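Long-range contact in putative lipoprotein (Parabacteroides distasonis ATCC 8503, PDB 3JX8), which is of unknown function but is a putative lipoprotein with an adhesin-like beta-solenoid fold that may take part in cell adhesion or lipid binding: residues M120-L132 with C143-D155. Residues are numbered along the deposited sequence; the frame is centred on the assembly and turned at random.
With SO4 (sulfate ion), chain G.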
loop_
_atom_site.group_PDB
_atom_site.type_symbol
_atom_site.label_atom_id
_atom_site.label_comp_id
_atom_site.label_asym_id
_atom_site.label_seq_id
_atom_site.Cartn_x
_atom_site.Cartn_y
_atom_site.Cartn_z
HETATM N N MSE A 120 -16.205 -8.476 -11.842
HETATM C CA MSE A 120 -14.932 -9.163 -11.898
HETATM C C MSE A 120 -13.881 -8.443 -11.023
HETATM O O MSE A 120 -13.574 -7.256 -11.235
HETATM C CB MSE A 120 -14.442 -9.304 -13.334
HETATM C CG MSE A 120 -13.136 -10.125 -13.418
HETATM SE SE MSE A 120 -12.414 -10.203 -15.200
HETATM C CE MSE A 120 -13.425 -11.797 -15.766
ATOM N N GLU A 121 -13.325 -9.186 -10.068
ATOM C CA GLU A 121 -12.254 -8.693 -9.200
ATOM C C GLU A 121 -10.944 -9.434 -9.451
ATOM O O GLU A 121 -10.877 -10.661 -9.303
ATOM C CB GLU A 121 -12.658 -8.888 -7.746
ATOM C CG GLU A 121 -11.665 -8.338 -6.750
ATOM C CD GLU A 121 -12.138 -8.503 -5.334
ATOM O OE1 GLU A 121 -13.302 -8.167 -5.051
ATOM O OE2 GLU A 121 -11.362 -8.984 -4.508
ATOM N N ILE A 122 -9.916 -8.691 -9.838
ATOM C CA ILE A 122 -8.560 -9.219 -10.037
ATOM C C ILE A 122 -7.640 -8.751 -8.907
ATOM O O ILE A 122 -7.495 -7.536 -8.674
ATOM C CB ILE A 122 -7.972 -8.722 -11.351
ATOM C CG1 ILE A 122 -8.876 -9.117 -12.503
ATOM C CG2 ILE A 122 -6.588 -9.302 -11.597
ATOM C CD1 ILE A 122 -8.220 -8.927 -13.798
ATOM N N ASN A 123 -7.042 -9.713 -8.198
ATOM C CA ASN A 123 -6.096 -9.437 -7.109
ATOM C C ASN A 123 -4.772 -10.136 -7.427
ATOM O O ASN A 123 -4.719 -11.364 -7.538
ATOM C CB ASN A 123 -6.621 -9.935 -5.775
ATOM C CG ASN A 123 -7.959 -9.311 -5.386
ATOM O OD1 ASN A 123 -8.095 -8.092 -5.298
ATOM N ND2 ASN A 123 -8.937 -10.158 -5.108
HETATM N N MSE A 124 -3.728 -9.352 -7.635
HETATM C CA MSE A 124 -2.385 -9.855 -7.877
HETATM C C MSE A 124 -1.343 -9.411 -6.823
HETATM O O MSE A 124 -1.281 -8.232 -6.475
HETATM C CB MSE A 124 -1.921 -9.368 -9.211
HETATM C CG MSE A 124 -0.358 -9.204 -9.270
HETATM SE SE MSE A 124 0.032 -9.822 -10.984
HETATM C CE MSE A 124 0.704 -11.650 -10.485
ATOM N N ALA A 125 -0.525 -10.353 -6.339
ATOM C CA ALA A 125 0.646 -10.032 -5.545
ATOM C C ALA A 125 1.872 -10.584 -6.276
ATOM O O ALA A 125 1.897 -11.751 -6.679
ATOM C CB ALA A 125 0.521 -10.602 -4.128
ATOM N N GLY A 126 2.871 -9.740 -6.480
ATOM C CA GLY A 126 4.135 -10.144 -7.051
ATOM C C GLY A 126 4.586 -9.406 -8.301
ATOM O O GLY A 126 4.140 -8.286 -8.604
ATOM N N SER A 127 5.498 -10.059 -9.024
ATOM C CA SER A 127 6.208 -9.491 -10.144
ATOM C C SER A 127 5.596 -9.879 -11.456
ATOM O O SER A 127 6.033 -9.415 -12.502
ATOM C CB SER A 127 7.641 -9.982 -10.126
ATOM O OG SER A 127 7.660 -11.424 -10.197
ATOM N N GLY A 128 4.562 -10.715 -11.420
ATOM C CA GLY A 128 3.915 -11.205 -12.659
ATOM C C GLY A 128 3.015 -10.222 -13.394
ATOM O O GLY A 128 3.136 -9.011 -13.248
ATOM N N ASN A 129 2.144 -10.761 -14.236
ATOM C CA ASN A 129 1.226 -9.946 -15.017
ATOM C C ASN A 129 -0.138 -10.585 -15.247
ATOM O O ASN A 129 -0.267 -11.820 -15.307
ATOM C CB ASN A 129 1.839 -9.511 -16.342
ATOM C CG ASN A 129 2.222 -10.661 -17.217
ATOM O OD1 ASN A 129 3.186 -11.330 -16.936
ATOM N ND2 ASN A 129 1.514 -10.856 -18.328
ATOM N N VAL A 130 -1.160 -9.742 -15.266
ATOM C CA VAL A 130 -2.482 -10.109 -15.723
ATOM C C VAL A 130 -2.790 -9.235 -16.911
ATOM O O VAL A 130 -2.602 -8.000 -16.842
ATOM C CB VAL A 130 -3.511 -9.896 -14.640
ATOM C CG1 VAL A 130 -4.909 -10.275 -15.126
ATOM C CG2 VAL A 130 -3.084 -10.668 -13.391
ATOM N N GLU A 131 -3.234 -9.865 -18.003
ATOM C CA GLU A 131 -3.646 -9.168 -19.209
ATOM C C GLU A 131 -5.027 -9.564 -19.657
ATOM O O GLU A 131 -5.278 -10.736 -19.988
ATOM C CB GLU A 131 -2.684 -9.451 -20.349
ATOM C CG GLU A 131 -1.253 -9.247 -19.974
ATOM C CD GLU A 131 -0.319 -9.274 -21.180
ATOM O OE1 GLU A 131 -0.797 -9.439 -22.341
ATOM O OE2 GLU A 131 0.903 -9.112 -20.944
ATOM N N LEU A 132 -5.934 -8.596 -19.653
ATOM C CA LEU A 132 -7.258 -8.758 -20.220
ATOM C C LEU A 132 -7.154 -8.221 -21.632
ATOM O O LEU A 132 -7.299 -7.025 -21.876
ATOM C CB LEU A 132 -8.310 -8.020 -19.383
ATOM C CG LEU A 132 -8.284 -8.360 -17.891
ATOM C CD1 LEU A 132 -9.441 -7.678 -17.131
ATOM C CD2 LEU A 132 -8.303 -9.836 -17.684
ATOM N N CYS A 143 -9.329 -4.030 -10.295
ATOM C CA CYS A 143 -7.924 -4.469 -10.473
ATOM C C CYS A 143 -7.066 -4.024 -9.295
ATOM O O CYS A 143 -6.727 -2.829 -9.155
ATOM C CB CYS A 143 -7.330 -3.818 -11.704
ATOM S SG CYS A 143 -8.076 -4.319 -13.236
ATOM N N ASN A 144 -6.707 -4.972 -8.452
ATOM C CA ASN A 144 -5.927 -4.691 -7.293
ATOM C C ASN A 144 -4.608 -5.373 -7.409
ATOM O O ASN A 144 -4.534 -6.574 -7.761
ATOM C CB ASN A 144 -6.653 -5.197 -6.084
ATOM C CG ASN A 144 -8.031 -4.610 -5.978
ATOM O OD1 ASN A 144 -8.217 -3.410 -6.216
ATOM N ND2 ASN A 144 -9.013 -5.443 -5.659
HETATM N N MSE A 145 -3.553 -4.630 -7.125
HETATM C CA MSE A 145 -2.249 -5.255 -7.038
HETATM C C MSE A 145 -1.300 -4.718 -5.957
HETATM O O MSE A 145 -1.362 -3.518 -5.547
HETATM C CB MSE A 145 -1.592 -5.255 -8.385
HETATM C CG MSE A 145 -1.153 -3.945 -8.896
HETATM SE SE MSE A 145 0.347 -4.375 -10.111
HETATM C CE MSE A 145 1.684 -4.928 -8.796
ATOM N N ALA A 146 -0.472 -5.637 -5.448
ATOM C CA ALA A 146 0.577 -5.296 -4.506
ATOM C C ALA A 146 1.837 -5.953 -5.029
ATOM O O ALA A 146 1.975 -7.202 -5.042
ATOM C CB ALA A 146 0.234 -5.763 -3.076
ATOM N N GLY A 147 2.754 -5.126 -5.501
ATOM C CA GLY A 147 4.031 -5.625 -5.962
ATOM C C GLY A 147 4.578 -4.808 -7.090
ATOM O O GLY A 147 4.132 -3.690 -7.322
ATOM N N SER A 148 5.563 -5.392 -7.769
ATOM C CA SER A 148 6.276 -4.740 -8.845
ATOM C C SER A 148 5.793 -5.152 -10.236
ATOM O O SER A 148 6.280 -4.654 -11.242
ATOM C CB SER A 148 7.763 -5.066 -8.720
ATOM O OG SER A 148 7.962 -6.453 -8.916
ATOM N N GLY A 149 4.853 -6.075 -10.302
ATOM C CA GLY A 149 4.356 -6.506 -11.598
ATOM C C GLY A 149 3.338 -5.554 -12.207
ATOM O O GLY A 149 3.295 -4.356 -11.887
ATOM N N ASN A 150 2.527 -6.092 -13.100
ATOM C CA ASN A 150 1.515 -5.271 -13.763
ATOM C C ASN A 150 0.228 -5.947 -14.190
ATOM O O ASN A 150 0.181 -7.170 -14.381
ATOM C CB ASN A 150 2.109 -4.608 -14.972
ATOM C CG ASN A 150 2.460 -5.574 -15.997
ATOM O OD1 ASN A 150 3.369 -6.369 -15.788
ATOM N ND2 ASN A 150 1.755 -5.536 -17.144
ATOM N N ILE A 151 -0.813 -5.131 -14.294
ATOM C CA ILE A 151 -2.114 -5.527 -14.828
ATOM C C ILE A 151 -2.396 -4.579 -15.973
ATOM O O ILE A 151 -2.170 -3.373 -15.828
ATOM C CB ILE A 151 -3.227 -5.357 -13.797
ATOM C CG1 ILE A 151 -2.936 -6.209 -12.537
ATOM C CG2 ILE A 151 -4.574 -5.699 -14.411
ATOM C CD1 ILE A 151 -3.985 -6.078 -11.405
ATOM N N ILE A 152 -2.843 -5.118 -17.107
ATOM C CA ILE A 152 -3.256 -4.330 -18.261
ATOM C C ILE A 152 -4.594 -4.840 -18.771
ATOM O O ILE A 152 -4.763 -6.046 -18.985
ATOM C CB ILE A 152 -2.206 -4.301 -19.423
ATOM C CG1 ILE A 152 -2.793 -3.527 -20.609
ATOM C CG2 ILE A 152 -1.825 -5.681 -19.873
ATOM C CD1 ILE A 152 -1.768 -2.900 -21.589
ATOM N N ALA A 153 -5.553 -3.938 -18.941
ATOM C CA ALA A 153 -6.842 -4.270 -19.549
ATOM C C ALA A 153 -6.901 -3.459 -20.820
ATOM O O ALA A 153 -7.017 -2.233 -20.775
ATOM C CB ALA A 153 -8.000 -3.942 -18.622
ATOM N N LYS A 154 -6.817 -4.133 -21.954
ATOM C CA LYS A 154 -6.673 -3.479 -23.249
ATOM C C LYS A 154 -7.931 -2.932 -23.882
ATOM O O LYS A 154 -7.841 -2.116 -24.785
ATOM C CB LYS A 154 -6.005 -4.427 -24.232
ATOM C CG LYS A 154 -4.589 -4.763 -23.817
ATOM C CD LYS A 154 -3.826 -5.504 -24.900
ATOM C CE LYS A 154 -2.324 -5.549 -24.564
ATOM N NZ LYS A 154 -1.600 -6.628 -25.313
ATOM N N ASP A 155 -9.101 -3.314 -23.408
ATOM C CA ASP A 155 -10.322 -2.942 -24.115
ATOM C C ASP A 155 -11.511 -3.147 -23.210
ATOM O O ASP A 155 -12.133 -4.227 -23.208
ATOM C CB ASP A 155 -10.429 -3.834 -25.364
ATOM C CG ASP A 155 -11.636 -3.531 -26.254
ATOM O OD1 ASP A 155 -12.472 -2.653 -25.967
ATOM O OD2 ASP A 155 -11.734 -4.238 -27.275
HETATM S S SO4 G . 7.350 -7.985 -5.365
HETATM O O1 SO4 G . 6.125 -8.407 -4.646
HETATM O O2 SO4 G . 8.292 -9.089 -5.366
HETATM O O3 SO4 G . 6.973 -7.660 -6.742
HETATM O O4 SO4 G . 7.990 -6.844 -4.656
HETATM O O HOH W 1 5.184 -8.005 -14.705
HETATM O O HOH W 2 2.066 -7.360 -19.371
HETATM O O HOH W 3 0.124 -8.230 -24.259
HETATM O O HOH W 4 -9.668 -5.543 -21.926
#
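Asn144 ND2 has two acceptors: Asn123 OD1, 2.8 Å away across the contact, and Glu142 OE2 just before the segment. The two asparagines share nearly one first torsion, with CG anti to the carbonyl carbon (chi1 -59° in Asn123, -56° in Asn144), and their second torsions are similar. On residues paired across parallel strands, these matching torsions set the amides side by side, pointing the same way, with planes only 15° apart. Asn123 ND2 in turn donates to the anti lone pair of Glu121 OE2 and to Asn102 OD1, which fixes the rotation of its amide.

Alongside this amide pair the strands 120-125 and 143-146 are parallel and in register, the shortest backbone bond running from Asn144 N to Ile122 O (2.7 Å). At the bend the strand pairing lapses, but Gly126 O still accepts from Gly149 N at 2.9 Å, in the carbonyl plane on a lone pair. There a sulfate, probably from the crystallisation liquor, takes bonds from Ser148 N and from Ser148 OG, the latter 2.7 Å from its O3. Parallel pairing resumes between 129-132 and 150-153.

Ile122, Met124, Val130, Leu132 and their partners Cys143, Met145, Ile151 and Ala153 line the buried interior. Ile122 CG2 meets Ile151 CD1 at 4.1 Å, the two side chains running in opposite directions from facing walls and meeting at their methyl groups. On the other face of the second wall, Glu131 CG rests on Ile152 CG2 at 3.6 Å. A water bridges Glu131 OE2 and Asn150 ND2, while Glu131 OE1 has its salt bridge with Arg133.

These are two successive coils of a beta-solenoid, consistent with the pectate-lyase-like clan: strand 100-104 flanks 120-125, strand 160-166 flanks 140-146, and Ala125 and Ala146 pack on Val223 and Ala205 of the second subunit.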